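Side-chain contacts in tail protein, 43 kDa (Neisseria meningitidis MC58, PDB 3D37), which is of unknown biochemical function but probably forms part of a phage-like tail or baseplate: residues T150-Q153 and A154-I158; H287-R290 and D291-W295; M322-R325 and M326-T329. All coordinates share one frame; numbering follows the deposited sequence.

Contact 1: residues T150-Q153 and A154-I158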
loop_
_atom_site.group_PDB
_atom_site.type_symbol
_atom_site.label_atom_id
_atom_site.label_comp_id
_atom_site.label_asym_id
_atom_site.label_seq_id
_atom_site.Cartn_x
_atom_site.Cartn_y
_atom_site.Cartn_z
ATOM N N THR A 150 37.466 18.358 15.333
ATOM C CA THR A 150 37.661 16.995 15.093
ATOM C C THR A 150 38.865 16.952 14.202
ATOM O O THR A 150 39.200 17.921 13.551
ATOM C CB THR A 150 36.401 16.377 14.361
ATOM O OG1 THR A 150 36.238 16.951 13.043
ATOM C CG2 THR A 150 35.111 16.577 15.192
ATOM N N VAL A 151 39.513 15.815 14.135
ATOM C CA VAL A 151 40.595 15.646 13.160
ATOM C C VAL A 151 40.117 16.012 11.720
ATOM O O VAL A 151 40.852 16.684 10.949
ATOM C CB VAL A 151 41.188 14.219 13.234
ATOM C CG1 VAL A 151 42.434 14.104 12.365
ATOM C CG2 VAL A 151 41.521 13.844 14.686
ATOM N N TRP A 152 38.897 15.553 11.381
ATOM C CA TRP A 152 38.268 15.804 10.089
ATOM C C TRP A 152 38.068 17.292 9.796
ATOM O O TRP A 152 38.520 17.768 8.780
ATOM C CB TRP A 152 36.933 15.045 9.903
ATOM C CG TRP A 152 36.689 14.923 8.464
ATOM C CD1 TRP A 152 35.845 15.702 7.691
ATOM C CD2 TRP A 152 37.404 14.100 7.564
ATOM N NE1 TRP A 152 35.991 15.379 6.373
ATOM C CE2 TRP A 152 36.916 14.386 6.255
ATOM C CE3 TRP A 152 38.359 13.088 7.729
ATOM C CZ2 TRP A 152 37.354 13.707 5.132
ATOM C CZ3 TRP A 152 38.806 12.428 6.621
ATOM C CH2 TRP A 152 38.299 12.715 5.330
ATOM N N GLN A 153 37.384 18.001 10.672
ATOM C CA GLN A 153 37.268 19.467 10.575
ATOM C C GLN A 153 38.584 20.159 10.368
ATOM O O GLN A 153 38.691 21.036 9.504
ATOM C CB GLN A 153 36.658 20.037 11.833
ATOM C CG GLN A 153 35.186 19.876 11.879
ATOM C CD GLN A 153 34.604 20.253 13.233
ATOM O OE1 GLN A 153 35.228 20.021 14.263
ATOM N NE2 GLN A 153 33.384 20.794 13.237
ATOM N N ALA A 154 39.596 19.742 11.134
ATOM C CA ALA A 154 40.894 20.343 11.063
ATOM C C ALA A 154 41.535 20.032 9.731
ATOM O O ALA A 154 42.216 20.867 9.120
ATOM C CB ALA A 154 41.811 19.816 12.234
ATOM N N LEU A 155 41.335 18.809 9.281
ATOM C CA LEU A 155 41.920 18.393 8.044
ATOM C C LEU A 155 41.264 19.145 6.840
ATOM O O LEU A 155 41.940 19.464 5.846
ATOM C CB LEU A 155 41.705 16.891 7.917
ATOM C CG LEU A 155 42.531 15.996 7.032
ATOM C CD1 LEU A 155 43.990 16.198 7.273
ATOM C CD2 LEU A 155 42.095 14.606 7.438
ATOM N N THR A 156 39.970 19.412 6.966
ATOM C CA THR A 156 39.190 20.061 5.917
ATOM C C THR A 156 39.653 21.528 5.791
ATOM O O THR A 156 40.023 21.988 4.704
ATOM C CB THR A 156 37.675 19.965 6.227
ATOM O OG1 THR A 156 37.272 18.582 6.304
ATOM C CG2 THR A 156 36.828 20.709 5.159
ATOM N N HIS A 157 39.729 22.198 6.939
ATOM C CA HIS A 157 40.301 23.565 7.092
ATOM C C HIS A 157 41.667 23.685 6.406
ATOM O O HIS A 157 41.861 24.425 5.443
ATOM C CB HIS A 157 40.410 23.842 8.580
ATOM C CG HIS A 157 40.213 25.279 8.970
ATOM N ND1 HIS A 157 38.978 25.795 9.318
ATOM C CD2 HIS A 157 41.098 26.299 9.097
ATOM C CE1 HIS A 157 39.117 27.078 9.625
ATOM N NE2 HIS A 157 40.397 27.408 9.507
ATOM N N ILE A 158 42.613 22.897 6.867
ATOM C CA ILE A 158 43.931 22.871 6.308
ATOM C C ILE A 158 43.927 22.650 4.788
ATOM O O ILE A 158 44.560 23.395 4.002
ATOM C CB ILE A 158 44.759 21.752 7.006
ATOM C CG1 ILE A 158 45.061 22.134 8.463
ATOM C CG2 ILE A 158 46.025 21.510 6.270
ATOM C CD1 ILE A 158 45.324 20.914 9.371
HETATM O O HOH W 1 34.692 17.943 5.579
#

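Contact 2: residues H287-R290 and D291-W295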
loop_
_atom_site.group_PDB
_atom_site.type_symbol
_atom_site.label_atom_id
_atom_site.label_comp_id
_atom_site.label_asym_id
_atom_site.label_seq_id
_atom_site.Cartn_x
_atom_site.Cartn_y
_atom_site.Cartn_z
ATOM N N HIS A 287 26.962 -1.899 -11.425
ATOM C CA HIS A 287 27.949 -1.177 -10.674
ATOM C C HIS A 287 29.206 -0.780 -11.456
ATOM O O HIS A 287 30.046 -0.068 -10.935
ATOM C CB HIS A 287 28.364 -1.984 -9.466
ATOM C CG HIS A 287 27.244 -2.180 -8.486
ATOM N ND1 HIS A 287 27.198 -3.249 -7.623
ATOM C CD2 HIS A 287 26.098 -1.493 -8.293
ATOM C CE1 HIS A 287 26.083 -3.194 -6.921
ATOM N NE2 HIS A 287 25.431 -2.108 -7.273
ATOM N N LYS A 288 29.303 -1.225 -12.717
ATOM C CA LYS A 288 30.487 -0.983 -13.561
ATOM C C LYS A 288 30.122 -0.317 -14.861
ATOM O O LYS A 288 29.068 -0.540 -15.383
ATOM C CB LYS A 288 31.162 -2.288 -13.902
ATOM C CG LYS A 288 31.915 -2.829 -12.742
ATOM C CD LYS A 288 32.325 -4.280 -12.937
ATOM C CE LYS A 288 33.333 -4.650 -11.850
ATOM N NZ LYS A 288 33.797 -6.111 -11.833
ATOM N N THR A 289 31.011 0.517 -15.350
ATOM C CA THR A 289 30.959 0.917 -16.738
ATOM C C THR A 289 31.125 -0.282 -17.697
ATOM O O THR A 289 31.576 -1.354 -17.328
ATOM C CB THR A 289 32.070 1.868 -17.085
ATOM O OG1 THR A 289 33.330 1.149 -17.096
ATOM C CG2 THR A 289 32.117 3.041 -16.109
ATOM N N ARG A 290 30.788 -0.046 -18.951
ATOM C CA ARG A 290 30.985 -1.030 -19.998
ATOM C C ARG A 290 32.426 -1.571 -20.077
ATOM O O ARG A 290 32.634 -2.714 -20.437
ATOM C CB ARG A 290 30.587 -0.443 -21.369
ATOM C CG ARG A 290 29.177 -0.715 -21.715
ATOM C CD ARG A 290 28.956 -0.948 -23.243
ATOM N NE ARG A 290 29.098 -2.362 -23.662
ATOM C CZ ARG A 290 28.326 -3.378 -23.242
ATOM N NH1 ARG A 290 27.325 -3.203 -22.387
ATOM N NH2 ARG A 290 28.574 -4.600 -23.685
ATOM N N ASP A 291 33.409 -0.756 -19.755
ATOM C CA ASP A 291 34.797 -1.218 -19.751
ATOM C C ASP A 291 35.287 -1.650 -18.370
ATOM O O ASP A 291 36.475 -1.723 -18.103
ATOM C CB ASP A 291 35.736 -0.194 -20.390
ATOM C CG ASP A 291 35.823 1.109 -19.619
ATOM O OD1 ASP A 291 34.794 1.498 -19.013
ATOM O OD2 ASP A 291 36.920 1.760 -19.670
ATOM N N GLY A 292 34.349 -1.992 -17.506
ATOM C CA GLY A 292 34.679 -2.737 -16.305
ATOM C C GLY A 292 35.143 -1.924 -15.142
ATOM O O GLY A 292 35.677 -2.490 -14.195
ATOM N N VAL A 293 34.908 -0.615 -15.176
ATOM C CA VAL A 293 35.367 0.298 -14.077
ATOM C C VAL A 293 34.192 0.480 -13.080
ATOM O O VAL A 293 33.083 0.852 -13.480
ATOM C CB VAL A 293 35.877 1.666 -14.633
ATOM C CG1 VAL A 293 36.227 2.648 -13.536
ATOM C CG2 VAL A 293 37.134 1.491 -15.594
ATOM N N LEU A 294 34.443 0.158 -11.814
ATOM C CA LEU A 294 33.544 0.476 -10.725
ATOM C C LEU A 294 33.320 1.989 -10.610
ATOM O O LEU A 294 34.248 2.719 -10.512
ATOM C CB LEU A 294 34.068 -0.102 -9.423
ATOM C CG LEU A 294 33.924 -1.603 -9.321
ATOM C CD1 LEU A 294 34.868 -2.214 -8.307
ATOM C CD2 LEU A 294 32.479 -2.032 -9.044
ATOM N N TRP A 295 32.052 2.415 -10.632
ATOM C CA TRP A 295 31.708 3.817 -10.433
ATOM C C TRP A 295 32.310 4.265 -9.095
ATOM O O TRP A 295 32.223 3.562 -8.104
ATOM C CB TRP A 295 30.184 4.031 -10.435
ATOM C CG TRP A 295 29.493 3.652 -11.671
ATOM C CD1 TRP A 295 28.664 2.595 -11.838
ATOM C CD2 TRP A 295 29.506 4.342 -12.920
ATOM N NE1 TRP A 295 28.161 2.577 -13.085
ATOM C CE2 TRP A 295 28.691 3.612 -13.795
ATOM C CE3 TRP A 295 30.171 5.469 -13.402
ATOM C CZ2 TRP A 295 28.487 3.999 -15.114
ATOM C CZ3 TRP A 295 29.985 5.829 -14.695
ATOM C CH2 TRP A 295 29.143 5.128 -15.529
HETATM O O HOH W 2 26.633 0.506 -14.362
#

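Contact 3: residues M322-R325 and M326-T329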
loop_
_atom_site.group_PDB
_atom_site.type_symbol
_atom_site.label_atom_id
_atom_site.label_comp_id
_atom_site.label_asym_id
_atom_site.label_seq_id
_atom_site.Cartn_x
_atom_site.Cartn_y
_atom_site.Cartn_z
ATOM N N MET A 322 23.725 0.135 -4.895
ATOM C CA MET A 322 22.483 -0.275 -4.327
ATOM C C MET A 322 22.054 -1.670 -4.836
ATOM O O MET A 322 22.254 -2.010 -5.988
ATOM C CB MET A 322 21.391 0.739 -4.701
ATOM C CG MET A 322 21.698 2.231 -4.372
ATOM S SD MET A 322 20.239 3.328 -4.692
ATOM C CE MET A 322 20.220 3.277 -6.459
ATOM N N LEU A 323 21.485 -2.456 -3.945
ATOM C CA LEU A 323 20.737 -3.661 -4.268
ATOM C C LEU A 323 19.417 -3.577 -3.517
ATOM O O LEU A 323 19.422 -3.302 -2.332
ATOM C CB LEU A 323 21.458 -4.937 -3.778
ATOM C CG LEU A 323 20.802 -6.344 -3.852
ATOM C CD1 LEU A 323 20.491 -6.782 -5.286
ATOM C CD2 LEU A 323 21.686 -7.349 -3.110
ATOM N N SER A 324 18.324 -3.858 -4.218
ATOM C CA SER A 324 17.020 -4.077 -3.625
ATOM C C SER A 324 16.330 -5.236 -4.302
ATOM O O SER A 324 16.636 -5.583 -5.457
ATOM C CB SER A 324 16.120 -2.836 -3.739
ATOM O OG SER A 324 15.919 -2.365 -5.064
ATOM N N ARG A 325 15.348 -5.809 -3.604
ATOM C CA ARG A 325 14.495 -6.830 -4.210
ATOM C C ARG A 325 13.715 -6.245 -5.364
ATOM O O ARG A 325 13.655 -6.828 -6.418
ATOM C CB ARG A 325 13.581 -7.487 -3.165
ATOM C CG ARG A 325 14.367 -8.053 -1.961
ATOM C CD ARG A 325 13.728 -9.346 -1.383
ATOM N NE ARG A 325 12.441 -9.113 -0.692
ATOM C CZ ARG A 325 11.913 -9.916 0.256
ATOM N NH1 ARG A 325 12.556 -11.042 0.655
ATOM N NH2 ARG A 325 10.726 -9.604 0.821
ATOM N N MET A 326 13.221 -5.032 -5.211
ATOM C CA MET A 326 12.388 -4.429 -6.239
ATOM C C MET A 326 13.171 -4.056 -7.497
ATOM O O MET A 326 12.727 -4.323 -8.612
ATOM C CB MET A 326 11.709 -3.217 -5.646
ATOM C CG MET A 326 10.777 -2.457 -6.566
ATOM S SD MET A 326 10.120 -0.943 -5.699
ATOM C CE MET A 326 9.137 -1.686 -4.336
ATOM N N ASP A 327 14.352 -3.445 -7.330
ATOM C CA ASP A 327 15.089 -2.886 -8.449
ATOM C C ASP A 327 16.394 -3.621 -8.775
ATOM O O ASP A 327 17.069 -3.211 -9.655
ATOM C CB ASP A 327 15.355 -1.401 -8.184
ATOM C CG ASP A 327 14.061 -0.587 -8.062
ATOM O OD1 ASP A 327 13.320 -0.552 -9.078
ATOM O OD2 ASP A 327 13.801 0.010 -6.982
ATOM N N GLY A 328 16.742 -4.714 -8.090
ATOM C CA GLY A 328 18.048 -5.338 -8.283
ATOM C C GLY A 328 19.250 -4.410 -8.043
ATOM O O GLY A 328 19.241 -3.539 -7.166
ATOM N N THR A 329 20.252 -4.583 -8.884
ATOM C CA THR A 329 21.566 -3.940 -8.777
ATOM C C THR A 329 21.611 -2.641 -9.572
ATOM O O THR A 329 21.396 -2.637 -10.750
ATOM C CB THR A 329 22.669 -4.984 -9.254
ATOM O OG1 THR A 329 22.679 -6.094 -8.338
ATOM C CG2 THR A 329 24.011 -4.379 -9.195
#

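Contact 1: residues T150-Q153 and A154-I158
Trp152 and Thr156 meet one turn apart on the first turns of helix 151-161, with Leu155 nearer the six-membered end of the indole and Thr156 nearer the pyrrole end, both on the same side of its plane. The indole and the side chains of Leu155 and Thr156 cross obliquely. The six-membered part of the indole turns to the leucine, with CZ3 of Trp152 4.0 Å from CD2 of Leu155. NE1 of Trp152 lies 3.5 Å from OG1 of Thr156, but the angle is too poor for a hydrogen bond. Water 1 joins them instead. It donates to Thr156 OG1 at 2.8 Å and accepts a weak bond from Trp152 NE1. The chi1 of Thr156, -60°, sets OG1 beside its own backbone N, so both groups reach Trp152 O. Thr156 OG1 donates to Trp152 O at 2.9 Å, well above the carbonyl plane, while Thr156 N donates to the same oxygen at 2.8 Å, nearly along the C=O axis.

The start of the helix carries a capping box. Thr150 is the N-cap, and its OG1 accepts from Gln153 N at 2.8 Å. In return, Gln153 OE1 accepts from Thr150 N at 3.0 Å, in the carbonyl plane and on a lone pair.

Pro166 of strand 165-168 touches Trp152, Leu155 and Thr156, and Leu98 of helix 95-100 also packs on the indole. The helix thus joins these elements within the phage-barrel family region. Chemically, the capping box gives Gln153 N, in the first turn, an acceptor in place of a carbonyl one helical turn earlier. Thr156 OG1 donates to Trp152 O and accepts from water 1, so both its roles are used; the water's link to the indole is weak.

Contact 2: residues H287-R290 and D291-W295
Trp295 lays its indole against the opposing backbone of His287 to Thr289, and each part of the side chain meets something different. CB is the most distant, 4.1 Å from His287 O. CG comes slightly closer to the same carbonyl. CD1 is nearest, 3.1 Å from His287 O, so the carbonyl touches the pyrrole side of the ring obliquely. The chi1 of -61° turns CG away from the residue's own carbonyl carbon and sends the ring back over the preceding arm of the loop. Beyond CD1, NE1 donates to water 2 at 2.9 Å, in the ring plane. That water in turn donates to Lys288 O, which ties the indole edge to the backbone.

The loop linking strands 278-285 and 300-305 reverses here through a type I beta turn from Thr289 to Gly292. The turn runs into a G1 beta bulge of Gly292 and Val293 opposite Thr289; Gly292 has positive phi. Gly292 N donates to Thr289 O at 2.9 Å, and Thr289 N donates to Val293 O at 2.8 Å. A single backbone bridge pairs Lys288 with Leu294. Trp295 N donates to His287 O and closes the far end.

The six-membered ring makes the outer end of the indole. Thr289 CG2 sits over one of its faces in a CH-pi contact, 3.8 Å from the ring centroid and 14° off the normal. Its closest ring atom is Trp295 CH2. The hydroxyl of Thr289 faces the turn, where OG1 accepts from Val293 N at 3.0 Å. Asp291 OD1 lies beside OG1 too, but so close that the modelled geometry is doubtful. Ala187 of strand 187-191 packs against both Thr289 and Trp295. Arg290, exposed at the turn, forms a salt bridge with Asp195 of the second subunit.

Contact 3: residues M322-R325 and M326-T329
Met322 makes its contact through the backbone: its carbonyl O lies 3.5 Å from Thr329 CA in a CA-H...O contact. Leu323 faces Thr329 in an antiparallel non-hydrogen-bonded pair. The chi1 of Leu323, 173°, puts CG beside the carbonyl carbon, and CD1 then lies 3.8 Å from Thr329 OG1. The two side chains share a face of the sheet.

Ser324 carries most of the turn. Its N donates to Gly328 O at 3.1 Å, and its O accepts a weak bond from Gly328 N. The side chain adds a third link. OG, set between the backbone N and the carbonyl carbon, accepts from Asp327 N at 3.0 Å. The arrangement is an ST motif closing a beta hairpin with a three-residue loop, Arg325 to Asp327. Gly328 follows with positive phi. Arg325 forms a long, weak ion pair with Glu23.

Lys82 of the third subunit hydrogen-bonds to Met326 O at the tip. The hairpin joins strand 310-324 to strand 330-337. Leu323 bonds through its backbone to Tyr25 of strand 24-30, and Thr329 to Gly286, just beyond strand 278-285.

Overall arrangement
From the N terminus, contact 1 comes first, on helix 151-161 in the second family region. Its helix packs on strand 165-168 and on helices 95-100 and 113-121. Contacts 2 and 3 follow in the C-terminal one. All three run in series, each closing its own short loop or helical turn, and none nests within or crosses another. Contact 1 lies on the opposite side of the chain's centre from the others, about 32 Å from contact 2 between centres. Contact 2 turns the chain between strands 278-285 and 300-305. Contact 3 joins strands 310-324 and 330-337. These two touch, with His287 CE1 packed 3.3 Å from Thr329 CG2. Tyr8, near the N terminus, touches both residues.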